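Rho guanine nucleotide exchange factor 12 (Homo sapiens, PDB 1TXD) acts as a guanine nucleotide exchange factor for the small GTPase RhoA, through a helical DH domain followed by a PH domain. Local coordinates at residues T35-V40 / G81-M86; S70-I75 / A122-N127; Q77-L82 / E115-A120; T107-P112 / D202-I207. The protein carries 1 engineered substitution. One frame throughout, in Å; residues are numbered along the deposited sequence.

Contact 1: residues T35-V40 / G81-M86; sequences TERAHV and GLNEQM
Glu36 lays its side chain against Leu82, Asn83 and Met86 on the facing side of helix 72-90, and this is the tight part of the contact. CB rests on the thioether of Met86, with SD 3.6 Å from Glu36 CB, and the unbranched methionine also brings CE up to Glu36 CB and CG. Glu36 CG is anti to the backbone N (chi1 -173°), which starts the chain toward the other helix. The acid crosses Leu82 at about a right angle, OE1 lying 3.6 Å from Leu82 CD2. Buried Asn83 belongs to this packed part, its CB 3.9 Å from Val40 CG2 and its OD1 bonded to Lys87 NZ on its own helix. The looser side is at Arg37, partly exposed and little covered, which Asn83 ND2 approaches to 3.7 Å at Arg37 CA; its NH2 lies near the like charge of Arg90. The two segments run nearly antiparallel, at 149°, with axes 9.6 Å apart.

No hydrogen bond joins the two segments; the buried carboxylate has its partners elsewhere, OE1 in His79, OE2 in Tyr177 and in a salt bridge to Arg173. An alanine here would keep CB against Met86 but would probably leave Arg173, Tyr177 and His79 without their carboxylate partner and open a gap beside Leu82. The chemistry implies that a buried carboxylate, probably kept charged by Arg173, links helices 20-57, 72-90 and 169-186 of the DH domain.

Contact 2: residues S70-I75 / A122-N127; sequences SNLEDI and ATFCSN
Phe124 meets four residues of 70-75, and its atoms can be followed outward from the backbone. CB lies beside the amide oxygen of Asn71, with OD1 3.1 Å from Phe124 CB; the same oxygen sits in the ring plane at its edge. It is also close to Phe124 N, but the angle is too poor for a hydrogen bond. CG stands anti to the backbone N (chi1 -169°), and from CG onward Ile75 CD1 accompanies the ring over one face. This methyl is 3.7 Å from the ring centroid of Phe124 and 12° off the normal, a CH-pi contact for which the terminal methyl of isoleucine, the CD1 beyond its beta branch, is well suited. Phe124 CD1 lies 3.6 Å from Ser70 OG, which comes in obliquely; Phe124 CE1 reaches Leu72 CD1 at 4.4 Å; Phe124 CD2, CE2 and, at the tip, CZ all have the Ile75 methyl as their partner.

At the more open side the contact turns polar. A water takes a hydrogen bond from Asn127 ND2, 3.1 Å away, and is bonded to Ser70 OG at 2.8 Å; Asn127 ND2 also bonds to Lys67 O. Asn71 occupies the N-cap position of helix 72-90, yet its side chain does not cap: ND2 instead donates to Ala120 O in helix 112-126, while Thr123 CB packs 3.6 Å from Asn71 ND2. The start of one helix is thus pinned to the last turns of another around the buried Phe124 ring, an arrangement that belongs to the elongated, all-helical bundle of the DH domain.

Contact 3: residues Q77-L82 / E115-A120; sequences QLHIGL and EKLKHA
Leu78 and Leu117 form the centre of this helix-to-helix contact in the DH bundle, where helices 72-90 and 112-126 run nearly antiparallel. The short segments cross at -147°, and their axes stay 11.2 Å apart, a separation bridged by long side chains and not by close backbones. Leu78 gives up the most surface. Its CG is anti to the backbone N (chi1 -177°), carrying the branch point toward the other helix, and CD1 settles against the backbone there, 3.6 Å from Leu117 CA. The same methyl is 4.2 Å from Ala120 CB, whose small side chain leaves room for it one turn further on. The second branch, CD2, meets Leu117 CD1 at 4.0 Å, the two leucines crossing at about a right angle.

Leu117, buried, suits its place because it has a second methyl to offer: this one, CD2, packs on Phe109 and Ile207, so the residue belongs to two interfaces at once. Lys116, third in buried area, closes the exposed margin. Its aliphatic part slides past Leu78 in the opposite direction, with CG 3.9 Å from Leu78 CD1; a lysine serves here because its methylenes cover the leucine while its charged end remains at the surface. All of these contacts are apolar. Leu78 CD2 finds a further partner on its own helix: it sits over the centre of the His79 ring, 3.9 Å above the plane.

Contact 4: residues T107-P112 / D202-I207; sequences TWFSGP and DHCRQI
Cys204 SG lies over one face of the Phe109 ring, a sulfur-aromatic contact with the sulfur 3.8 Å from the ring centroid and 22° off its normal. The sulfur is displaced toward the rim, nearest Phe109 CG, and it is there because SG is anti to the carbonyl carbon (chi1 -75°). A cysteine is small and polarisable enough to sit close over the ring. Beside it, Ser110 CB sits over a face of the His203 imidazole, a CH-pi contact of 3.7 Å from CB to the ring centroid. Between the two pairs Phe109 O approaches His203 CB at 3.0 Å, while Ile207 CD1 lies 4.0 Å from the same oxygen.

The next shell is likely to help position these groups. Trp108 CB packs over the centre of the opposite face of Phe109, so that ring is sandwiched. His203 has two weak hydrogen bonds, ND1 to Glu114 and NE2 to Lys199. An alanine in place of His203 would keep CB near Phe109 O but would probably leave Ser110 CB without its ring and Glu114 without this partner. Next to Ser110, Gly111 takes a positive phi of 56°, where a CB would collide with Pro112 CD, and the chain turns there into helix 112-126. The end of helix 102-109 is thereby lodged against helix 191-230, with Phe109 also touching Leu117 of helix 112-126 and Tyr177 and Leu181 of helix 169-186.

How the contacts relate
All four contacts lie within the helical DH domain. Contacts 1 and 4 are buried, whereas contacts 2 and 3 each reach a more exposed margin. Contacts 2 and 3 join the same two helices, 72-90 and 112-126, at successive levels: the first uses an aromatic ring, amides and a water, the second leucines and a lysine stem. Contact 1 shares Gly81 and Leu82 with contact 3 and puts a different helix, 20-57, against 72-90, differing from the rest in its buried charge. Contact 4, built on ring faces, meets contact 3 through Leu117 and contact 1 through Trp108, but remains about 7 Å from contact 2 at the nearest atoms.

Contact 1: residues T35-V40 / G81-M86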
# COMPACT_ATOMS: atom_id res chain seq x y z
N THR A 35 8.85 -21.25 5.78
CA THR A 35 8.46 -19.87 6.02
C THR A 35 7.03 -19.66 5.53
O THR A 35 6.41 -18.73 5.96
CB THR A 35 9.38 -18.89 5.30
OG1 THR A 35 9.44 -19.23 3.90
CG2 THR A 35 10.80 -19.02 5.79
N GLU A 36 6.52 -20.52 4.64
CA GLU A 36 5.10 -20.52 4.34
C GLU A 36 4.29 -21.01 5.52
O GLU A 36 3.20 -20.48 5.77
CB GLU A 36 4.71 -21.39 3.12
CG GLU A 36 3.25 -21.23 2.72
CD GLU A 36 2.99 -19.92 2.05
OE1 GLU A 36 1.83 -19.48 2.03
OE2 GLU A 36 3.95 -19.30 1.57
N ARG A 37 4.79 -22.02 6.24
CA ARG A 37 4.06 -22.50 7.43
C ARG A 37 4.06 -21.41 8.53
O ARG A 37 3.06 -21.15 9.18
CB ARG A 37 4.69 -23.78 7.94
CG ARG A 37 3.78 -24.67 8.79
CD ARG A 37 4.41 -26.05 9.15
NE ARG A 37 5.15 -26.62 8.01
CZ ARG A 37 6.48 -26.81 7.93
NH1 ARG A 37 7.29 -26.49 8.95
NH2 ARG A 37 7.00 -27.33 6.81
N ALA A 38 5.20 -20.76 8.71
CA ALA A 38 5.34 -19.65 9.65
C ALA A 38 4.33 -18.56 9.30
O ALA A 38 3.66 -18.01 10.18
CB ALA A 38 6.75 -19.11 9.62
N HIS A 39 4.24 -18.25 8.00
CA HIS A 39 3.31 -17.24 7.51
C HIS A 39 1.85 -17.52 7.83
O HIS A 39 1.12 -16.64 8.29
CB HIS A 39 3.41 -17.05 6.01
CG HIS A 39 2.59 -15.91 5.52
ND1 HIS A 39 2.88 -14.60 5.85
CD2 HIS A 39 1.42 -15.88 4.83
CE1 HIS A 39 1.96 -13.82 5.32
NE2 HIS A 39 1.09 -14.57 4.67
N VAL A 40 1.44 -18.72 7.50
CA VAL A 40 0.14 -19.23 7.88
C VAL A 40 -0.17 -19.04 9.34
O VAL A 40 -1.29 -18.66 9.70
CB VAL A 40 -0.04 -20.70 7.48
CG1 VAL A 40 -1.32 -21.34 8.10
CG2 VAL A 40 -0.16 -20.82 5.95
N GLY A 81 -4.21 -23.12 1.80
CA GLY A 81 -4.24 -23.99 0.64
C GLY A 81 -2.85 -24.17 0.02
O GLY A 81 -2.48 -25.23 -0.37
N LEU A 82 -2.09 -23.09 -0.03
CA LEU A 82 -0.77 -23.11 -0.61
C LEU A 82 0.15 -23.97 0.25
O LEU A 82 0.93 -24.80 -0.28
CB LEU A 82 -0.23 -21.67 -0.70
CG LEU A 82 1.18 -21.48 -1.22
CD1 LEU A 82 1.50 -22.39 -2.50
CD2 LEU A 82 1.39 -19.99 -1.52
N ASN A 83 0.07 -23.78 1.57
CA ASN A 83 0.77 -24.57 2.53
C ASN A 83 0.40 -26.06 2.43
O ASN A 83 1.25 -26.88 2.57
CB ASN A 83 0.48 -24.08 3.95
CG ASN A 83 1.35 -24.74 4.98
OD1 ASN A 83 0.86 -25.36 5.91
ND2 ASN A 83 2.64 -24.62 4.80
N GLU A 84 -0.86 -26.39 2.19
CA GLU A 84 -1.26 -27.77 2.06
C GLU A 84 -0.65 -28.39 0.78
O GLU A 84 -0.28 -29.56 0.79
CB GLU A 84 -2.79 -27.90 2.04
CG GLU A 84 -3.46 -27.73 3.40
CD GLU A 84 -2.84 -28.60 4.50
OE1 GLU A 84 -2.52 -29.79 4.21
OE2 GLU A 84 -2.68 -28.12 5.64
N GLN A 85 -0.52 -27.61 -0.28
CA GLN A 85 0.02 -28.11 -1.54
C GLN A 85 1.52 -28.33 -1.36
O GLN A 85 2.10 -29.22 -1.97
CB GLN A 85 -0.23 -27.11 -2.67
CG GLN A 85 -1.69 -26.93 -3.05
CD GLN A 85 -1.88 -25.76 -3.99
OE1 GLN A 85 -1.47 -24.64 -3.68
NE2 GLN A 85 -2.49 -26.01 -5.13
N MET A 86 2.15 -27.53 -0.53
CA MET A 86 3.57 -27.69 -0.26
C MET A 86 3.76 -28.96 0.56
O MET A 86 4.63 -29.78 0.23
CB MET A 86 4.17 -26.49 0.44
CG MET A 86 4.45 -25.31 -0.47
SD MET A 86 4.60 -23.86 0.53
CE MET A 86 5.13 -22.55 -0.60

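Contact 2: residues S70-I75 / A122-N127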
# COMPACT_ATOMS: atom_id res chain seq x y z
N SER A 70 -10.75 -6.30 6.20
CA SER A 70 -11.05 -6.54 4.78
C SER A 70 -11.13 -8.01 4.48
O SER A 70 -12.01 -8.79 5.04
CB SER A 70 -10.07 -5.74 3.89
OG SER A 70 -8.69 -6.20 4.03
N ASN A 71 -10.25 -8.44 3.61
CA ASN A 71 -10.26 -9.81 3.08
C ASN A 71 -9.24 -10.69 3.75
O ASN A 71 -8.75 -11.58 3.14
CB ASN A 71 -10.07 -9.83 1.57
CG ASN A 71 -8.68 -9.45 1.18
OD1 ASN A 71 -8.00 -8.79 1.93
ND2 ASN A 71 -8.19 -10.00 0.07
N LEU A 72 -8.97 -10.45 5.04
CA LEU A 72 -8.22 -11.38 5.88
C LEU A 72 -8.65 -12.87 5.71
O LEU A 72 -7.81 -13.76 5.57
CB LEU A 72 -8.37 -11.06 7.41
CG LEU A 72 -7.53 -12.01 8.28
CD1 LEU A 72 -6.01 -11.93 7.91
CD2 LEU A 72 -7.70 -11.61 9.76
N GLU A 73 -9.93 -13.11 5.68
CA GLU A 73 -10.47 -14.49 5.52
C GLU A 73 -9.89 -15.16 4.22
O GLU A 73 -9.48 -16.31 4.23
CB GLU A 73 -11.98 -14.41 5.42
CG GLU A 73 -12.81 -15.68 5.50
CD GLU A 73 -14.30 -15.38 5.28
OE1 GLU A 73 -14.97 -16.00 4.42
OE2 GLU A 73 -14.86 -14.50 5.97
N ASP A 74 -9.80 -14.41 3.12
CA ASP A 74 -9.33 -15.01 1.87
C ASP A 74 -7.83 -15.11 1.82
O ASP A 74 -7.30 -16.03 1.24
CB ASP A 74 -9.81 -14.28 0.61
CG ASP A 74 -11.24 -13.91 0.63
OD1 ASP A 74 -12.22 -14.67 1.11
OD2 ASP A 74 -11.50 -12.83 0.08
N ILE A 75 -7.10 -14.19 2.39
CA ILE A 75 -5.63 -14.36 2.33
C ILE A 75 -5.28 -15.51 3.27
O ILE A 75 -4.39 -16.31 2.99
CB ILE A 75 -4.77 -13.11 2.61
CG1 ILE A 75 -5.23 -12.38 3.82
CG2 ILE A 75 -4.74 -12.10 1.36
CD1 ILE A 75 -4.11 -11.65 4.43
N ALA A 122 -3.63 -7.87 -3.17
CA ALA A 122 -3.73 -6.44 -3.60
C ALA A 122 -4.81 -5.76 -2.78
O ALA A 122 -4.68 -4.59 -2.39
CB ALA A 122 -4.07 -6.29 -5.13
N THR A 123 -5.88 -6.51 -2.53
CA THR A 123 -7.01 -6.02 -1.73
C THR A 123 -6.60 -5.87 -0.24
O THR A 123 -6.73 -4.78 0.34
CB THR A 123 -8.19 -6.97 -1.89
OG1 THR A 123 -8.70 -6.86 -3.24
CG2 THR A 123 -9.35 -6.58 -1.01
N PHE A 124 -6.11 -6.96 0.37
CA PHE A 124 -5.57 -6.85 1.73
C PHE A 124 -4.53 -5.75 1.86
O PHE A 124 -4.68 -4.84 2.65
CB PHE A 124 -5.03 -8.14 2.28
CG PHE A 124 -4.74 -8.07 3.74
CD1 PHE A 124 -5.74 -8.12 4.64
CD2 PHE A 124 -3.45 -8.02 4.21
CE1 PHE A 124 -5.50 -8.05 5.99
CE2 PHE A 124 -3.21 -7.97 5.57
CZ PHE A 124 -4.23 -8.00 6.44
N CYS A 125 -3.49 -5.78 1.07
CA CYS A 125 -2.37 -4.92 1.30
C CYS A 125 -2.61 -3.43 0.97
O CYS A 125 -2.02 -2.56 1.57
CB CYS A 125 -1.13 -5.41 0.51
SG CYS A 125 -0.53 -7.09 0.89
N SER A 126 -3.43 -3.16 -0.03
CA SER A 126 -3.71 -1.78 -0.48
C SER A 126 -4.63 -1.12 0.52
O SER A 126 -4.62 0.06 0.67
CB SER A 126 -4.35 -1.76 -1.89
OG SER A 126 -5.65 -2.33 -1.87
N ASN A 127 -5.38 -1.92 1.25
CA ASN A 127 -6.19 -1.46 2.34
C ASN A 127 -5.51 -1.09 3.66
O ASN A 127 -6.16 -0.46 4.54
CB ASN A 127 -7.22 -2.52 2.76
CG ASN A 127 -8.34 -1.92 3.58
OD1 ASN A 127 -8.81 -0.88 3.23
ND2 ASN A 127 -8.68 -2.50 4.71
O HOH W 1 -7.33 -4.89 6.13

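Contact 3: residues Q77-L82 / E115-A120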
# COMPACT_ATOMS: atom_id res chain seq x y z
N GLN A 77 -7.26 -18.33 3.83
CA GLN A 77 -7.59 -19.60 3.13
C GLN A 77 -6.58 -19.83 1.97
O GLN A 77 -6.16 -20.91 1.74
CB GLN A 77 -9.04 -19.59 2.60
CG GLN A 77 -10.13 -20.31 3.47
CD GLN A 77 -9.57 -21.14 4.66
OE1 GLN A 77 -9.02 -22.23 4.45
NE2 GLN A 77 -9.70 -20.60 5.88
N LEU A 78 -6.15 -18.78 1.31
CA LEU A 78 -5.19 -18.89 0.25
C LEU A 78 -3.85 -19.49 0.68
O LEU A 78 -3.37 -20.49 0.09
CB LEU A 78 -4.99 -17.52 -0.39
CG LEU A 78 -4.06 -17.46 -1.59
CD1 LEU A 78 -4.34 -16.28 -2.41
CD2 LEU A 78 -2.61 -17.48 -1.18
N HIS A 79 -3.30 -18.95 1.75
CA HIS A 79 -2.02 -19.39 2.32
C HIS A 79 -2.12 -20.74 3.03
O HIS A 79 -1.18 -21.56 2.92
CB HIS A 79 -1.44 -18.30 3.19
CG HIS A 79 -0.88 -17.15 2.42
ND1 HIS A 79 0.34 -17.20 1.77
CD2 HIS A 79 -1.36 -15.91 2.19
CE1 HIS A 79 0.57 -16.06 1.16
NE2 HIS A 79 -0.44 -15.24 1.42
N ILE A 80 -3.24 -21.05 3.67
CA ILE A 80 -3.46 -22.44 4.10
C ILE A 80 -3.48 -23.43 2.88
O ILE A 80 -2.84 -24.49 2.94
CB ILE A 80 -4.75 -22.58 4.89
CG1 ILE A 80 -4.62 -21.96 6.27
CG2 ILE A 80 -5.19 -24.09 5.05
CD1 ILE A 80 -5.96 -21.71 6.95
N GLY A 81 -4.21 -23.12 1.80
CA GLY A 81 -4.24 -23.99 0.64
C GLY A 81 -2.85 -24.17 0.02
O GLY A 81 -2.48 -25.23 -0.37
N LEU A 82 -2.09 -23.09 -0.03
CA LEU A 82 -0.77 -23.11 -0.61
C LEU A 82 0.15 -23.97 0.25
O LEU A 82 0.93 -24.80 -0.28
CB LEU A 82 -0.23 -21.67 -0.70
CG LEU A 82 1.18 -21.48 -1.22
CD1 LEU A 82 1.50 -22.39 -2.50
CD2 LEU A 82 1.39 -19.99 -1.52
N GLU A 115 -3.38 -15.12 -10.50
CA GLU A 115 -4.54 -14.20 -10.42
C GLU A 115 -5.16 -14.19 -9.03
O GLU A 115 -5.53 -13.16 -8.52
CB GLU A 115 -5.63 -14.55 -11.45
CG GLU A 115 -5.12 -14.61 -12.89
CD GLU A 115 -4.96 -13.24 -13.51
OE1 GLU A 115 -5.46 -12.24 -12.95
OE2 GLU A 115 -4.35 -13.16 -14.59
N LYS A 116 -5.32 -15.35 -8.44
CA LYS A 116 -5.91 -15.43 -7.14
C LYS A 116 -5.00 -14.71 -6.09
O LYS A 116 -5.50 -13.94 -5.33
CB LYS A 116 -6.18 -16.88 -6.77
CG LYS A 116 -6.70 -17.03 -5.36
CD LYS A 116 -7.22 -18.47 -5.10
CE LYS A 116 -8.08 -18.56 -3.82
NZ LYS A 116 -9.59 -18.54 -4.13
N LEU A 117 -3.70 -14.95 -6.09
CA LEU A 117 -2.80 -14.37 -5.11
C LEU A 117 -2.68 -12.91 -5.32
O LEU A 117 -2.82 -12.19 -4.36
CB LEU A 117 -1.40 -15.04 -5.12
CG LEU A 117 -0.28 -14.51 -4.26
CD1 LEU A 117 -0.75 -14.42 -2.85
CD2 LEU A 117 1.01 -15.39 -4.36
N LYS A 118 -2.46 -12.45 -6.55
CA LYS A 118 -2.25 -11.02 -6.76
C LYS A 118 -3.52 -10.24 -6.42
O LYS A 118 -3.43 -9.26 -5.72
CB LYS A 118 -1.70 -10.71 -8.16
CG LYS A 118 -2.65 -10.33 -9.27
CD LYS A 118 -1.95 -10.49 -10.65
CE LYS A 118 -2.51 -9.60 -11.76
NZ LYS A 118 -1.72 -9.71 -13.03
N HIS A 119 -4.71 -10.71 -6.80
CA HIS A 119 -5.93 -9.96 -6.41
C HIS A 119 -6.25 -9.98 -4.94
O HIS A 119 -6.70 -9.01 -4.39
CB HIS A 119 -7.14 -10.40 -7.20
CG HIS A 119 -7.09 -9.92 -8.61
ND1 HIS A 119 -7.85 -8.89 -9.07
CD2 HIS A 119 -6.41 -10.38 -9.68
CE1 HIS A 119 -7.63 -8.70 -10.36
NE2 HIS A 119 -6.76 -9.60 -10.75
N ALA A 120 -5.93 -11.07 -4.28
CA ALA A 120 -6.29 -11.14 -2.87
C ALA A 120 -5.30 -10.31 -2.08
O ALA A 120 -5.69 -9.49 -1.24
CB ALA A 120 -6.31 -12.55 -2.38

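Contact 4: residues T107-P112 / D202-I207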
# COMPACT_ATOMS: atom_id res chain seq x y z
N THR A 107 2.11 -23.82 -11.06
CA THR A 107 0.71 -23.92 -10.59
C THR A 107 0.36 -22.91 -9.47
O THR A 107 -0.77 -22.36 -9.45
CB THR A 107 0.45 -25.37 -10.12
OG1 THR A 107 0.60 -26.25 -11.24
CG2 THR A 107 -1.00 -25.57 -9.74
N TRP A 108 1.31 -22.66 -8.56
CA TRP A 108 1.10 -21.81 -7.41
C TRP A 108 1.13 -20.32 -7.79
O TRP A 108 0.34 -19.53 -7.27
CB TRP A 108 2.14 -22.08 -6.31
CG TRP A 108 2.12 -23.47 -5.83
CD1 TRP A 108 1.08 -24.33 -5.93
CD2 TRP A 108 3.17 -24.19 -5.18
NE1 TRP A 108 1.42 -25.55 -5.39
CE2 TRP A 108 2.70 -25.48 -4.91
CE3 TRP A 108 4.47 -23.86 -4.77
CZ2 TRP A 108 3.47 -26.47 -4.27
CZ3 TRP A 108 5.24 -24.84 -4.15
CH2 TRP A 108 4.73 -26.13 -3.90
N PHE A 109 2.01 -19.98 -8.73
CA PHE A 109 2.39 -18.59 -8.97
C PHE A 109 2.25 -18.09 -10.40
O PHE A 109 2.73 -16.99 -10.72
CB PHE A 109 3.86 -18.39 -8.51
CG PHE A 109 4.07 -18.66 -7.06
CD1 PHE A 109 3.33 -17.98 -6.10
CD2 PHE A 109 5.03 -19.58 -6.63
CE1 PHE A 109 3.52 -18.22 -4.76
CE2 PHE A 109 5.22 -19.84 -5.31
CZ PHE A 109 4.48 -19.14 -4.35
N SER A 110 1.60 -18.87 -11.27
CA SER A 110 1.20 -18.41 -12.60
C SER A 110 -0.23 -18.83 -12.92
O SER A 110 -0.84 -19.63 -12.20
CB SER A 110 2.16 -18.96 -13.68
OG SER A 110 2.07 -20.37 -13.71
N GLY A 111 -0.76 -18.35 -14.02
CA GLY A 111 -2.12 -18.71 -14.38
C GLY A 111 -3.10 -18.35 -13.26
O GLY A 111 -2.96 -17.29 -12.64
N PRO A 112 -4.09 -19.22 -13.00
CA PRO A 112 -5.09 -18.94 -11.96
C PRO A 112 -4.51 -18.76 -10.58
O PRO A 112 -5.10 -18.03 -9.81
CB PRO A 112 -6.00 -20.17 -12.01
CG PRO A 112 -5.88 -20.62 -13.45
CD PRO A 112 -4.39 -20.47 -13.73
N ASP A 202 9.82 -14.96 -11.89
CA ASP A 202 9.42 -13.73 -12.59
C ASP A 202 7.94 -13.40 -12.42
O ASP A 202 7.61 -12.24 -12.24
CB ASP A 202 9.73 -13.78 -14.09
CG ASP A 202 11.19 -13.69 -14.38
OD1 ASP A 202 11.99 -13.38 -13.46
OD2 ASP A 202 11.64 -13.93 -15.52
N HIS A 203 7.08 -14.40 -12.50
CA HIS A 203 5.67 -14.22 -12.12
C HIS A 203 5.56 -13.67 -10.70
O HIS A 203 4.81 -12.73 -10.46
CB HIS A 203 4.87 -15.51 -12.26
CG HIS A 203 4.50 -15.86 -13.68
ND1 HIS A 203 3.58 -15.14 -14.41
CD2 HIS A 203 4.91 -16.87 -14.48
CE1 HIS A 203 3.46 -15.68 -15.62
NE2 HIS A 203 4.25 -16.74 -15.68
N CYS A 204 6.33 -14.20 -9.74
CA CYS A 204 6.21 -13.70 -8.36
C CYS A 204 6.56 -12.21 -8.36
O CYS A 204 5.93 -11.40 -7.69
CB CYS A 204 7.08 -14.47 -7.38
SG CYS A 204 6.42 -16.06 -6.96
N ARG A 205 7.55 -11.85 -9.16
CA ARG A 205 7.91 -10.45 -9.32
C ARG A 205 6.79 -9.64 -9.93
O ARG A 205 6.52 -8.56 -9.45
CB ARG A 205 9.20 -10.31 -10.15
CG ARG A 205 10.38 -9.84 -9.32
CD ARG A 205 11.71 -9.84 -10.06
NE ARG A 205 12.60 -10.63 -9.24
CZ ARG A 205 13.11 -11.81 -9.57
NH1 ARG A 205 12.91 -12.38 -10.76
NH2 ARG A 205 13.85 -12.40 -8.68
N GLN A 206 6.14 -10.15 -10.98
CA GLN A 206 4.93 -9.51 -11.55
C GLN A 206 3.83 -9.30 -10.50
O GLN A 206 3.24 -8.25 -10.44
CB GLN A 206 4.34 -10.35 -12.68
CG GLN A 206 4.92 -10.12 -14.08
CD GLN A 206 4.17 -10.92 -15.15
OE1 GLN A 206 4.81 -11.60 -15.97
NE2 GLN A 206 2.83 -10.89 -15.11
N ILE A 207 3.54 -10.33 -9.71
CA ILE A 207 2.56 -10.27 -8.63
C ILE A 207 2.90 -9.16 -7.62
O ILE A 207 2.05 -8.37 -7.23
CB ILE A 207 2.50 -11.60 -7.89
CG1 ILE A 207 1.80 -12.65 -8.72
CG2 ILE A 207 1.81 -11.45 -6.57
CD1 ILE A 207 1.89 -14.10 -8.13